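Local coordinates for protein leucyl-tRNA synthetase subunit alpha (Aquifex aeolicus, PDB 3PZ5) that probably hydrolyses mischarged tRNA(Leu) as the isolated editing (CP1) domain of a class I leucyl-tRNA synthetase, at residues A[16-19]-A[25-28]; A[35-40]-A[173-178]. The protein carries 1 engineered substitution. All blocks are in the same frame, centred on the assembly; numbering follows the deposited sequence.

Contact 1: A[16-19]-A[25-28]; sequences FYVE and YIDV
One face of the Y17 ring is met by Y25 CB, 3.7 Å above the ring plane and over its centre, while F16 on the other side of the sheet has I26 O near the plane of its ring, at the edge. The two segments lie on neighbouring strands, 12-18 and 25-30, of an antiparallel beta hairpin within the main sheet of the editing domain. The CH-pi contact of Y25 CB is well centred, only 10° off the normal of the Y17 ring. Y25 reaches this position with CG between its backbone N and carbonyl carbon (chi1 64°), which lays its own ring beside that of Y17 so that both point the same way. The ring planes are 59° apart, an oblique pairing in which Y25 CD2 lies 3.9 Å from Y17 CE1. Y17 and Y25 form a non-hydrogen-bonded pair, where the backbones draw close, and R15 adds a cation-pi contact to Y25.

The face carrying F16 and I26, opposite the tyrosines, is apolar and buried. V18 CG2 meets I26 CD1 at 3.9 Å as these side chains cross, and F16 CE1 approaches V28 CB more loosely. M126 touches both F16 and V28, whereas L54 of helix 50-60 touches V18 and I26, so this face of the hairpin packs into the interior of the domain.

F16 and I26 are the hydrogen-bonded pair and grip each other by two backbone bonds, F16 N to I26 O at 3.0 Å and I26 N to F16 O at 2.7 Å. The F16 carbonyl does a second job as well: Y25 CA stands 3.3 Å from F16 O in a CA-H...O contact.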
loop_
_atom_site.group_PDB
_atom_site.type_symbol
_atom_site.label_atom_id
_atom_site.label_comp_id
_atom_site.label_asym_id
_atom_site.label_seq_id
_atom_site.Cartn_x
_atom_site.Cartn_y
_atom_site.Cartn_z
ATOM N N PHE A 16 -1.726 -4.736 8.593
ATOM C CA PHE A 16 -0.390 -4.166 8.684
ATOM C C PHE A 16 -0.195 -3.480 10.026
ATOM O O PHE A 16 -0.706 -2.381 10.254
ATOM C CB PHE A 16 -0.166 -3.154 7.556
ATOM C CG PHE A 16 0.016 -3.777 6.196
ATOM C CD1 PHE A 16 -1.074 -4.274 5.487
ATOM C CD2 PHE A 16 1.277 -3.847 5.617
ATOM C CE1 PHE A 16 -0.909 -4.842 4.225
ATOM C CE2 PHE A 16 1.452 -4.414 4.352
ATOM C CZ PHE A 16 0.357 -4.916 3.656
ATOM N N TYR A 17 0.549 -4.126 10.913
ATOM C CA TYR A 17 0.853 -3.541 12.210
ATOM C C TYR A 17 1.885 -2.441 12.074
ATOM O O TYR A 17 2.910 -2.622 11.422
ATOM C CB TYR A 17 1.304 -4.614 13.204
ATOM C CG TYR A 17 0.135 -5.372 13.788
ATOM C CD1 TYR A 17 -0.461 -4.960 14.981
ATOM C CD2 TYR A 17 -0.400 -6.479 13.130
ATOM C CE1 TYR A 17 -1.548 -5.644 15.515
ATOM C CE2 TYR A 17 -1.487 -7.173 13.656
ATOM C CZ TYR A 17 -2.053 -6.750 14.847
ATOM O OH TYR A 17 -3.131 -7.432 15.363
ATOM N N VAL A 18 1.591 -1.299 12.686
ATOM C CA VAL A 18 2.472 -0.140 12.675
ATOM C C VAL A 18 3.539 -0.290 13.760
ATOM O O VAL A 18 3.224 -0.604 14.904
ATOM C CB VAL A 18 1.663 1.160 12.895
ATOM C CG1 VAL A 18 2.526 2.394 12.660
ATOM C CG2 VAL A 18 0.446 1.185 11.983
ATOM N N GLU A 19 4.796 -0.053 13.397
ATOM C CA GLU A 19 5.923 -0.261 14.308
ATOM C C GLU A 19 6.125 0.892 15.292
ATOM O O GLU A 19 7.028 1.723 15.132
ATOM C CB GLU A 19 7.200 -0.583 13.522
ATOM C CG GLU A 19 7.241 -2.034 13.040
ATOM C CD GLU A 19 8.249 -2.288 11.926
ATOM O OE1 GLU A 19 9.395 -1.779 12.002
ATOM O OE2 GLU A 19 7.891 -3.017 10.973
ATOM N N TYR A 25 -2.959 -1.172 13.983
ATOM C CA TYR A 25 -2.789 -1.844 12.709
ATOM C C TYR A 25 -3.641 -1.184 11.633
ATOM O O TYR A 25 -4.627 -0.512 11.932
ATOM C CB TYR A 25 -3.128 -3.336 12.832
ATOM C CG TYR A 25 -4.572 -3.631 13.188
ATOM C CD1 TYR A 25 -5.587 -3.511 12.233
ATOM C CD2 TYR A 25 -4.923 -4.054 14.473
ATOM C CE1 TYR A 25 -6.910 -3.790 12.549
ATOM C CE2 TYR A 25 -6.249 -4.336 14.800
ATOM C CZ TYR A 25 -7.235 -4.205 13.829
ATOM O OH TYR A 25 -8.553 -4.476 14.129
ATOM N N ILE A 26 -3.249 -1.387 10.380
ATOM C CA ILE A 26 -3.978 -0.849 9.248
ATOM C C ILE A 26 -4.512 -2.003 8.412
ATOM O O ILE A 26 -3.751 -2.742 7.779
ATOM C CB ILE A 26 -3.094 0.084 8.384
ATOM C CG1 ILE A 26 -2.600 1.276 9.210
ATOM C CG2 ILE A 26 -3.861 0.566 7.156
ATOM C CD1 ILE A 26 -1.398 2.002 8.613
ATOM N N ASP A 27 -5.827 -2.174 8.435
ATOM C CA ASP A 27 -6.452 -3.138 7.560
ATOM C C ASP A 27 -6.555 -2.542 6.169
ATOM O O ASP A 27 -6.881 -1.365 5.999
ATOM C CB ASP A 27 -7.817 -3.571 8.088
ATOM C CG ASP A 27 -7.715 -4.629 9.179
ATOM O OD1 ASP A 27 -6.617 -5.198 9.370
ATOM O OD2 ASP A 27 -8.742 -4.901 9.842
ATOM N N VAL A 28 -6.251 -3.371 5.182
ATOM C CA VAL A 28 -6.210 -2.953 3.799
ATOM C C VAL A 28 -7.005 -3.951 2.971
ATOM O O VAL A 28 -6.842 -5.163 3.130
ATOM C CB VAL A 28 -4.741 -2.878 3.307
ATOM C CG1 VAL A 28 -4.649 -3.077 1.809
ATOM C CG2 VAL A 28 -4.100 -1.559 3.724
#

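Contact 2: A[35-40]-A[173-178]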
loop_
_atom_site.group_PDB
_atom_site.type_symbol
_atom_site.label_atom_id
_atom_site.label_comp_id
_atom_site.label_asym_id
_atom_site.label_seq_id
_atom_site.Cartn_x
_atom_site.Cartn_y
_atom_site.Cartn_z
ATOM N N THR A 35 0.171 -10.224 -4.549
ATOM C CA THR A 35 1.270 -9.262 -4.671
ATOM C C THR A 35 1.791 -8.719 -3.337
ATOM O O THR A 35 2.548 -7.750 -3.312
ATOM C CB THR A 35 0.891 -8.080 -5.592
ATOM O OG1 THR A 35 -0.149 -7.305 -4.980
ATOM C CG2 THR A 35 0.423 -8.581 -6.955
ATOM N N VAL A 36 1.402 -9.353 -2.234
ATOM C CA VAL A 36 1.698 -8.824 -0.894
ATOM C C VAL A 36 3.199 -8.700 -0.560
ATOM O O VAL A 36 3.605 -7.763 0.132
ATOM C CB VAL A 36 0.915 -9.587 0.223
ATOM C CG1 VAL A 36 1.354 -11.046 0.305
ATOM C CG2 VAL A 36 1.052 -8.883 1.581
ATOM N N PHE A 37 4.012 -9.635 -1.051
ATOM C CA PHE A 37 5.470 -9.556 -0.886
ATOM C C PHE A 37 6.072 -8.356 -1.631
ATOM O O PHE A 37 7.193 -7.936 -1.344
ATOM C CB PHE A 37 6.145 -10.853 -1.348
ATOM C CG PHE A 37 5.980 -12.003 -0.391
ATOM C CD1 PHE A 37 4.910 -12.883 -0.518
ATOM C CD2 PHE A 37 6.900 -12.208 0.635
ATOM C CE1 PHE A 37 4.749 -13.940 0.364
ATOM C CE2 PHE A 37 6.748 -13.268 1.527
ATOM C CZ PHE A 37 5.672 -14.135 1.391
ATOM N N GLY A 38 5.318 -7.813 -2.584
ATOM C CA GLY A 38 5.757 -6.666 -3.371
ATOM C C GLY A 38 5.324 -5.320 -2.812
ATOM O O GLY A 38 5.625 -4.274 -3.401
ATOM N N ALA A 39 4.620 -5.346 -1.681
ATOM C CA ALA A 39 4.189 -4.125 -1.015
ATOM C C ALA A 39 5.394 -3.389 -0.438
ATOM O O ALA A 39 6.077 -3.900 0.456
ATOM C CB ALA A 39 3.164 -4.442 0.073
ATOM N N THR A 40 5.658 -2.195 -0.964
ATOM C CA THR A 40 6.837 -1.412 -0.573
ATOM C C THR A 40 6.490 -0.175 0.264
ATOM O O THR A 40 7.382 0.494 0.793
ATOM C CB THR A 40 7.680 -0.991 -1.804
ATOM O OG1 THR A 40 6.853 -0.284 -2.738
ATOM C CG2 THR A 40 8.276 -2.209 -2.485
ATOM N N ASP A 173 9.101 -15.591 -0.882
ATOM C CA ASP A 173 9.319 -16.662 0.093
ATOM C C ASP A 173 8.971 -18.021 -0.533
ATOM O O ASP A 173 9.446 -18.340 -1.623
ATOM C CB ASP A 173 8.512 -16.381 1.378
ATOM C CG ASP A 173 8.568 -17.522 2.404
ATOM O OD1 ASP A 173 9.311 -18.508 2.197
ATOM O OD2 ASP A 173 7.860 -17.426 3.437
ATOM N N GLY A 174 8.122 -18.794 0.143
ATOM C CA GLY A 174 7.819 -20.157 -0.261
ATOM C C GLY A 174 6.695 -20.251 -1.266
ATOM O O GLY A 174 6.273 -21.351 -1.617
ATOM N N PHE A 175 6.205 -19.103 -1.727
ATOM C CA PHE A 175 5.128 -19.062 -2.712
ATOM C C PHE A 175 5.653 -18.889 -4.139
ATOM O O PHE A 175 4.881 -18.935 -5.100
ATOM C CB PHE A 175 4.103 -17.977 -2.358
ATOM C CG PHE A 175 3.369 -18.235 -1.065
ATOM C CD1 PHE A 175 2.217 -19.024 -1.048
ATOM C CD2 PHE A 175 3.834 -17.697 0.134
ATOM C CE1 PHE A 175 1.536 -19.273 0.146
ATOM C CE2 PHE A 175 3.166 -17.938 1.330
ATOM C CZ PHE A 175 2.012 -18.728 1.339
ATOM N N ASP A 176 6.969 -18.711 -4.261
ATOM C CA ASP A 176 7.663 -18.675 -5.553
ATOM C C ASP A 176 7.286 -19.831 -6.491
ATOM O O ASP A 176 7.114 -20.972 -6.050
ATOM C CB ASP A 176 9.176 -18.690 -5.323
ATOM C CG ASP A 176 9.709 -17.359 -4.819
ATOM O OD1 ASP A 176 8.984 -16.340 -4.933
ATOM O OD2 ASP A 176 10.861 -17.329 -4.319
ATOM N N GLY A 177 7.159 -19.526 -7.781
ATOM C CA GLY A 177 6.893 -20.540 -8.807
ATOM C C GLY A 177 5.420 -20.845 -9.014
ATOM O O GLY A 177 5.025 -21.434 -10.024
ATOM N N LEU A 178 4.608 -20.452 -8.044
ATOM C CA LEU A 178 3.168 -20.623 -8.096
ATOM C C LEU A 178 2.602 -19.622 -9.102
ATOM O O LEU A 178 3.113 -18.503 -9.217
ATOM C CB LEU A 178 2.612 -20.334 -6.702
ATOM C CG LEU A 178 1.546 -21.149 -5.972
ATOM C CD1 LEU A 178 1.696 -22.653 -6.152
ATOM C CD2 LEU A 178 1.596 -20.781 -4.490
#
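F37 lies in the 3-10 segment 36-38 and faces D173 in an irregular loop; their CA atoms are 8.1 Å apart, and no hydrogen bond joins the two backbones, so the F37 side chain spans the gap, meeting both side-chain and backbone atoms of the loop. Its CB points toward the loop, and with CG anti to the carbonyl carbon (chi1 -75°) the far end of the ring arrives there. CE2 and CZ of F37 both sit 3.6 Å from D173 CB, so the aspartate offers its methylene to the ring. D173 N stands over one face of F37, 4.1 Å above the plane and displaced toward the rim. The D173 carboxylate plane is turned 82° from the ring.

At the other meta carbon, F37 CE1 meets F175 CD2 at 3.9 Å. These side chains run at about a right angle, and the approach is oblique to both rings. F175 opens a type II turn that ends at L178; its ring has L178 CD2 in plane at the edge. Helix 180-193 ties the two phenylalanines together, since W190 touches both rings and I187 packs on F175 and on V36. The contact thus joins the loop before strand 41-44 to the loop leading into that helix.

Replacing F37 by an alanine would probably leave the D173 methylene and the F175 ring without their mate and open a gap beside W190.

Polar bonds fix each segment separately: F37 O accepts from K147 NZ, and D176 OD1 accepts from S172 N just before its own segment. No hydrogen bond crosses the contact, so between these two segments the meeting rests on shape and apolar packing round the F37 ring.

Contact 1 and contact 2 follow one another along the chain, with centres 18 Å apart and nearest atoms about 5 Å apart, so they do not touch. Strand 25-30 leads from the first to the loop that carries 35-40. M126 of strand 124-127, which also backs contact 1, touches T35 and V36 of segment 35-40. One is strand pairing backed by a buried face, the other a meeting of loops through the F37 ring, with no hydrogen bond across. T35 ends a TTRPDT sequence; in leucyl-tRNA synthetases this threonine-rich region lines the editing pocket. Segment 25-28 leads into it and segment 35-40 begins with its last residue, so the two contacts probably lie near its two ends.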